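Anaerobically-induced outer membrane porin OprE (Pseudomonas aeruginosa, PDB 4FRX) probably acts as an outer-membrane porin, a beta-barrel channel through which small solutes cross the membrane. Local coordinates at residues G145-S150 / F195-G200; D201-V204 / L208-Q211. All blocks are in the same frame, centred on the assembly; numbering follows the deposited sequence.

Contact 1 of 2, residues G145-S150 / F195-G200; sequences GGQVTS and FYYAGG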
ATOM      1  N   GLY A 145       2.141  12.074  11.407  1.00 10.73           N
ATOM      2  CA  GLY A 145       2.117  11.464  12.727  1.00 14.63           C
ATOM      3  C   GLY A 145       3.467  11.466  13.407  1.00 12.80           C
ATOM      4  O   GLY A 145       4.345  12.255  13.061  1.00 12.17           O
ATOM      5  N   GLY A 146       3.637  10.572  14.378  1.00  9.53           N
ATOM      6  CA  GLY A 146       4.903  10.438  15.085  1.00  6.53           C
ATOM      7  C   GLY A 146       5.262   8.965  15.086  1.00 12.68           C
ATOM      8  O   GLY A 146       4.374   8.128  15.182  1.00 12.92           O
ATOM      9  N   GLN A 147       6.550   8.644  14.996  1.00 13.90           N
ATOM     10  CA  GLN A 147       6.983   7.249  14.879  1.00 10.32           C
ATOM     11  C   GLN A 147       8.397   7.025  15.412  1.00 16.01           C
ATOM     12  O   GLN A 147       9.292   7.827  15.163  1.00 14.93           O
ATOM     13  CB  GLN A 147       6.922   6.827  13.399  1.00  8.73           C
ATOM     14  CG  GLN A 147       7.405   5.432  13.124  1.00 12.35           C
ATOM     15  CD  GLN A 147       7.433   5.112  11.639  1.00 12.71           C
ATOM     16  OE1 GLN A 147       6.460   4.599  11.092  1.00 16.82           O
ATOM     17  NE2 GLN A 147       8.565   5.370  10.994  1.00 14.29           N
ATOM     18  N   VAL A 148       8.600   5.926  16.135  1.00 13.00           N
ATOM     19  CA  VAL A 148       9.944   5.507  16.517  1.00 11.77           C
ATOM     20  C   VAL A 148      10.279   4.159  15.878  1.00 10.65           C
ATOM     21  O   VAL A 148       9.458   3.254  15.857  1.00 11.61           O
ATOM     22  CB  VAL A 148      10.121   5.434  18.056  1.00 19.68           C
ATOM     23  CG1 VAL A 148       9.149   4.453  18.670  1.00 24.40           C
ATOM     24  CG2 VAL A 148      11.550   5.051  18.413  1.00 15.15           C
ATOM     25  N   THR A 149      11.479   4.041  15.326  1.00 10.40           N
ATOM     26  CA  THR A 149      11.936   2.772  14.773  1.00 13.38           C
ATOM     27  C   THR A 149      13.283   2.471  15.387  1.00 19.07           C
ATOM     28  O   THR A 149      14.028   3.387  15.718  1.00 15.86           O
ATOM     29  CB  THR A 149      12.112   2.843  13.241  1.00 15.19           C
ATOM     30  OG1 THR A 149      13.142   3.787  12.930  1.00 27.80           O
ATOM     31  CG2 THR A 149      10.819   3.298  12.573  1.00 10.52           C
ATOM     32  N   SER A 150      13.612   1.195  15.532  1.00 16.47           N
ATOM     33  CA  SER A 150      14.886   0.841  16.144  1.00 14.06           C
ATOM     34  C   SER A 150      15.457  -0.473  15.617  1.00 17.31           C
ATOM     35  O   SER A 150      14.730  -1.441  15.441  1.00 16.06           O
ATOM     36  CB  SER A 150      14.716   0.766  17.665  1.00 16.77           C
ATOM     37  OG  SER A 150      15.916   0.357  18.302  1.00 22.05           O
ATOM     38  N   PHE A 195      -4.625   6.691  14.935  1.00 11.68           N
ATOM     39  CA  PHE A 195      -4.261   5.327  14.545  1.00  7.87           C
ATOM     40  C   PHE A 195      -2.938   4.971  15.209  1.00 14.35           C
ATOM     41  O   PHE A 195      -1.925   5.624  14.967  1.00 12.47           O
ATOM     42  CB  PHE A 195      -4.150   5.185  13.017  1.00 12.40           C
ATOM     43  CG  PHE A 195      -3.666   3.821  12.565  1.00 13.24           C
ATOM     44  CD1 PHE A 195      -4.541   2.742  12.494  1.00  5.40           C
ATOM     45  CD2 PHE A 195      -2.335   3.619  12.212  1.00 10.58           C
ATOM     46  CE1 PHE A 195      -4.089   1.468  12.094  1.00  5.71           C
ATOM     47  CE2 PHE A 195      -1.884   2.366  11.799  1.00 10.52           C
ATOM     48  CZ  PHE A 195      -2.772   1.287  11.743  1.00 11.61           C
ATOM     49  N   TYR A 196      -2.953   3.932  16.042  1.00 12.34           N
ATOM     50  CA  TYR A 196      -1.755   3.476  16.740  1.00  9.98           C
ATOM     51  C   TYR A 196      -1.272   2.192  16.132  1.00 10.32           C
ATOM     52  O   TYR A 196      -2.081   1.341  15.766  1.00  9.83           O
ATOM     53  CB  TYR A 196      -2.088   3.187  18.204  1.00 15.47           C
ATOM     54  CG  TYR A 196      -2.779   4.317  18.897  1.00 18.66           C
ATOM     55  CD1 TYR A 196      -2.071   5.431  19.309  1.00 21.96           C
ATOM     56  CD2 TYR A 196      -4.148   4.273  19.149  1.00 18.11           C
ATOM     57  CE1 TYR A 196      -2.704   6.477  19.958  1.00 34.35           C
ATOM     58  CE2 TYR A 196      -4.787   5.312  19.786  1.00 32.22           C
ATOM     59  CZ  TYR A 196      -4.064   6.410  20.193  1.00 33.83           C
ATOM     60  OH  TYR A 196      -4.706   7.443  20.832  1.00 40.69           O
ATOM     61  N   TYR A 197       0.048   2.036  16.039  1.00  5.90           N
ATOM     62  CA  TYR A 197       0.612   0.835  15.467  1.00  6.74           C
ATOM     63  C   TYR A 197       1.944   0.506  16.122  1.00  9.24           C
ATOM     64  O   TYR A 197       2.624   1.382  16.635  1.00 10.64           O
ATOM     65  CB  TYR A 197       0.753   0.944  13.945  1.00  5.63           C
ATOM     66  CG  TYR A 197       1.682   2.056  13.458  1.00 10.03           C
ATOM     67  CD1 TYR A 197       1.241   3.378  13.400  1.00 10.69           C
ATOM     68  CD2 TYR A 197       2.983   1.776  13.045  1.00 14.88           C
ATOM     69  CE1 TYR A 197       2.062   4.392  12.936  1.00  8.66           C
ATOM     70  CE2 TYR A 197       3.828   2.790  12.583  1.00  9.48           C
ATOM     71  CZ  TYR A 197       3.362   4.097  12.539  1.00  8.66           C
ATOM     72  OH  TYR A 197       4.177   5.108  12.083  1.00 10.96           O
ATOM     73  N   ALA A 198       2.288  -0.771  16.107  1.00  8.98           N
ATOM     74  CA  ALA A 198       3.523  -1.255  16.693  1.00 10.56           C
ATOM     75  C   ALA A 198       3.787  -2.635  16.151  1.00  8.12           C
ATOM     76  O   ALA A 198       2.861  -3.388  15.884  1.00 12.78           O
ATOM     77  CB  ALA A 198       3.420  -1.304  18.224  1.00 12.79           C
ATOM     78  N   GLY A 199       5.057  -2.973  15.975  1.00 11.99           N
ATOM     79  CA  GLY A 199       5.418  -4.351  15.721  1.00 10.69           C
ATOM     80  C   GLY A 199       6.867  -4.499  15.332  1.00 10.13           C
ATOM     81  O   GLY A 199       7.678  -3.575  15.510  1.00 11.31           O
ATOM     82  N   GLY A 200       7.210  -5.658  14.795  1.00 10.03           N
ATOM     83  CA  GLY A 200       8.586  -5.885  14.427  1.00 17.90           C
ATOM     84  C   GLY A 200       8.780  -7.038  13.477  1.00 17.93           C
ATOM     85  O   GLY A 200       7.876  -7.855  13.278  1.00 10.30           O
TER
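The polar link between Gln147 and Tyr197 is a worked example of how two barrel strands that are not direct neighbours can be joined by side chains alone. One hydrogen bond carries the contact. The phenol OH of Tyr197 donates to OE1 of Gln147, and the two oxygens are a short 2.5 Å apart. The hydroxyl comes to the side of the amide oxygen, with a C=O...donor angle of 117° and a tilt of 26° from the carbonyl plane. Relative to the tyrosine ring, OE1 lies at the edge, in plane, while amide and ring planes stand almost perpendicular.

The rest is van der Waals contact around the bonded hydroxyl. The glutamine crosses the tyrosine at about a right angle, and its CG passes 3.4 Å from Tyr197 OH. The total buried surface is just 96 Å². Reach explains this economy: the CA atoms of Gln147 and Tyr197 are 9.1 Å apart, and the gap is closed by an extended glutamine meeting a ring whose CG sits between its own backbone N and carbonyl carbon (chi1 62°).

Strand 156-167 runs between the two strands and pairs with both, offering Val159 to Gln147 and Leu163 to Tyr197. Leu124 of strand 123-128 touches both partners, and Leu128 and Val130 add to the packing around the buried tyrosine.

Contact 2 of 2, residues D201-V204 / L208-Q211; sequences DYKV and LTLQ. With C8E ((hydroxyethyloxy)tri(ethyloxy)octane), chain C.
Asp201 and Gln211 meet side by side, their side chains pointing the same way. Gln211 NE2 donates to Asp201 OD1 at 3.0 Å; the carboxylate oxygen lies in the plane of the amide but is itself approached from above the carboxylate plane. Tyr213 OH also bonds this atom; two bonds thus hold OD1, which would limit rotation of the carboxylate.

At Tyr202 the backbone takes over in a hydrogen-bonded pair with Leu210: Tyr202 N reaches Leu210 O at 2.8 Å, and Leu210 N returns to Tyr202 O. The tyrosine CB already points to the sheet face that carries Leu210; chi1 of 177° then sets CG beside the carbonyl carbon and leans the ring along the strand toward Val204. Detergent lies over one side of this ring, its C8 3.8 Å from CD2, while the backbone N of Val204 sits beneath the opposite side, toward the rim.

This is the closed end of a beta hairpin, strands 195-203 and 208-217 running antiparallel around a short turn, as consecutive strands do in porin barrels. Detergent on the Tyr202-Leu210 face is consistent with that face being turned to the membrane, and the Asp201-Lys203-Thr209-Gln211 face to the interior.

Lys203 crosses Thr209 at about a right angle. Its chain bends about CB-CG (chi2 62°) and again near its end, bringing NZ to Thr209 OG1 at 2.9 Å, with weak bonds to Leu208 O and to Asn205 O in the turn.

Val204 N gives Leu208 O a firmer bond of 2.9 Å, though the hydrogen bends away from a straight line (143°). The valine CG2 packs against Leu210 CG at 3.8 Å and Leu208 CG at 4.0 Å.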
ATOM      1  N   ASP A 201       9.967  -7.074  12.879  1.00  8.89           N
ATOM      2  CA  ASP A 201      10.434  -8.196  12.085  1.00 10.94           C
ATOM      3  C   ASP A 201      11.575  -8.808  12.867  1.00 16.79           C
ATOM      4  O   ASP A 201      12.523  -8.109  13.206  1.00 18.47           O
ATOM      5  CB  ASP A 201      11.008  -7.725  10.750  1.00 13.91           C
ATOM      6  CG  ASP A 201      10.029  -6.917   9.936  1.00 24.26           C
ATOM      7  OD1 ASP A 201       8.806  -7.053  10.138  1.00 20.92           O
ATOM      8  OD2 ASP A 201      10.493  -6.147   9.075  1.00 31.00           O
ATOM      9  N   TYR A 202      11.496 -10.101  13.145  1.00 13.07           N
ATOM     10  CA  TYR A 202      12.611 -10.819  13.766  1.00 13.40           C
ATOM     11  C   TYR A 202      13.285 -11.717  12.741  1.00 16.45           C
ATOM     12  O   TYR A 202      12.646 -12.590  12.156  1.00 14.70           O
ATOM     13  CB  TYR A 202      12.131 -11.680  14.928  1.00 11.98           C
ATOM     14  CG  TYR A 202      13.236 -12.498  15.563  1.00 16.14           C
ATOM     15  CD1 TYR A 202      14.342 -11.880  16.135  1.00 26.31           C
ATOM     16  CD2 TYR A 202      13.176 -13.884  15.593  1.00 24.94           C
ATOM     17  CE1 TYR A 202      15.359 -12.622  16.724  1.00 30.88           C
ATOM     18  CE2 TYR A 202      14.195 -14.638  16.182  1.00 24.00           C
ATOM     19  CZ  TYR A 202      15.281 -13.998  16.743  1.00 30.42           C
ATOM     20  OH  TYR A 202      16.295 -14.728  17.327  1.00 31.01           O
ATOM     21  N   LYS A 203      14.575 -11.493  12.522  1.00  9.27           N
ATOM     22  CA  LYS A 203      15.367 -12.328  11.629  1.00 10.04           C
ATOM     23  C   LYS A 203      15.901 -13.505  12.420  1.00 13.33           C
ATOM     24  O   LYS A 203      16.799 -13.340  13.237  1.00 18.11           O
ATOM     25  CB  LYS A 203      16.564 -11.537  11.095  1.00 13.89           C
ATOM     26  CG  LYS A 203      17.179 -12.145   9.863  1.00 21.77           C
ATOM     27  CD  LYS A 203      16.146 -12.143   8.769  1.00 29.71           C
ATOM     28  CE  LYS A 203      16.605 -12.862   7.510  1.00 32.36           C
ATOM     29  NZ  LYS A 203      15.654 -13.951   7.126  1.00 15.53           N
ATOM     30  N   VAL A 204      15.360 -14.691  12.177  1.00 13.50           N
ATOM     31  CA  VAL A 204      15.780 -15.874  12.917  1.00 13.87           C
ATOM     32  C   VAL A 204      17.159 -16.320  12.447  1.00 12.70           C
ATOM     33  O   VAL A 204      18.022 -16.660  13.242  1.00 15.53           O
ATOM     34  CB  VAL A 204      14.794 -17.030  12.697  1.00  9.35           C
ATOM     35  CG1 VAL A 204      15.257 -18.279  13.451  1.00 16.90           C
ATOM     36  CG2 VAL A 204      13.381 -16.616  13.124  1.00  4.58           C
ATOM     37  N   LEU A 208      14.908 -17.256   7.366  1.00 10.79           N
ATOM     38  CA  LEU A 208      13.611 -17.169   8.036  1.00 10.14           C
ATOM     39  C   LEU A 208      13.439 -15.869   8.802  1.00 14.37           C
ATOM     40  O   LEU A 208      14.298 -15.487   9.595  1.00 14.75           O
ATOM     41  CB  LEU A 208      13.440 -18.349   8.998  1.00 15.64           C
ATOM     42  CG  LEU A 208      12.115 -18.480   9.759  1.00 14.66           C
ATOM     43  CD1 LEU A 208      10.927 -18.601   8.800  1.00 10.73           C
ATOM     44  CD2 LEU A 208      12.164 -19.669  10.698  1.00  7.61           C
ATOM     45  N   THR A 209      12.310 -15.204   8.561  1.00  8.85           N
ATOM     46  CA  THR A 209      11.917 -13.999   9.272  1.00  9.34           C
ATOM     47  C   THR A 209      10.508 -14.186   9.812  1.00 11.39           C
ATOM     48  O   THR A 209       9.655 -14.735   9.130  1.00  8.56           O
ATOM     49  CB  THR A 209      11.925 -12.779   8.325  1.00 19.08           C
ATOM     50  OG1 THR A 209      13.276 -12.482   7.957  1.00 24.42           O
ATOM     51  CG2 THR A 209      11.291 -11.537   8.995  1.00 14.92           C
ATOM     52  N   LEU A 210      10.279 -13.735  11.037  1.00  6.09           N
ATOM     53  CA  LEU A 210       8.945 -13.740  11.635  1.00  6.76           C
ATOM     54  C   LEU A 210       8.496 -12.288  11.833  1.00 13.50           C
ATOM     55  O   LEU A 210       9.318 -11.388  11.969  1.00 15.13           O
ATOM     56  CB  LEU A 210       8.999 -14.414  12.991  1.00  6.15           C
ATOM     57  CG  LEU A 210       9.664 -15.793  12.994  1.00  9.81           C
ATOM     58  CD1 LEU A 210       9.678 -16.306  14.425  1.00  7.66           C
ATOM     59  CD2 LEU A 210       8.907 -16.746  12.065  1.00 12.94           C
ATOM     60  N   GLN A 211       7.193 -12.070  11.894  1.00  7.17           N
ATOM     61  CA  GLN A 211       6.670 -10.727  12.055  1.00  7.93           C
ATOM     62  C   GLN A 211       5.458 -10.763  12.963  1.00 14.60           C
ATOM     63  O   GLN A 211       4.683 -11.712  12.929  1.00  8.14           O
ATOM     64  CB  GLN A 211       6.201 -10.207  10.715  1.00  7.53           C
ATOM     65  CG  GLN A 211       7.284  -9.870   9.708  1.00  9.06           C
ATOM     66  CD  GLN A 211       6.670  -9.380   8.418  1.00 17.09           C
ATOM     67  OE1 GLN A 211       5.878 -10.091   7.794  1.00 15.27           O
ATOM     68  NE2 GLN A 211       6.998  -8.151   8.027  1.00 17.63           N
TER
HETATM   69  C1  C8E C 501      18.916 -14.617  21.311  1.00 42.19           C
HETATM   70  C2  C8E C 501      17.721 -13.866  21.887  1.00 39.58           C
HETATM   71  C3  C8E C 501      16.828 -13.289  20.793  1.00 42.67           C
HETATM   72  C4  C8E C 501      15.644 -14.203  20.511  1.00 39.00           C
HETATM   73  C5  C8E C 501      14.344 -13.643  21.073  1.00 36.17           C
HETATM   74  C6  C8E C 501      13.173 -14.517  20.643  1.00 33.74           C
HETATM   75  C7  C8E C 501      12.073 -13.671  20.022  1.00 38.26           C
HETATM   76  C8  C8E C 501      11.375 -14.422  18.899  1.00 34.69           C
HETATM   77  O9  C8E C 501      10.086 -13.878  18.722  1.00 39.30           O
HETATM   78  C10 C8E C 501       9.998 -12.971  17.644  1.00 35.42           C
HETATM   79  C11 C8E C 501       8.524 -12.723  17.341  1.00 39.32           C
HETATM   80  O12 C8E C 501       8.400 -11.686  16.395  1.00 51.13           O
HETATM   81  C13 C8E C 501       7.662 -12.093  15.268  1.00 52.86           C

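Strand 195-203 serves both contacts, and their centres lie about 18 Å apart. Contact 1 uses its first part to reach across strand 156-167 to strand 142-150; contact 2 uses its last part to pair directly with the next strand, 208-217. The two meet where Gly200 O packs 3.9 Å from Gln211 CB. Asp201 follows Tyr197 by four positions, an even step that puts both side chains on the same face of the strand, so the polar links of both contacts probably face the barrel interior. Detergent marks the other face: its C4 lies 3.3 Å from Tyr202 OH, and its C13 lies 3.5 Å from Leu210 CB.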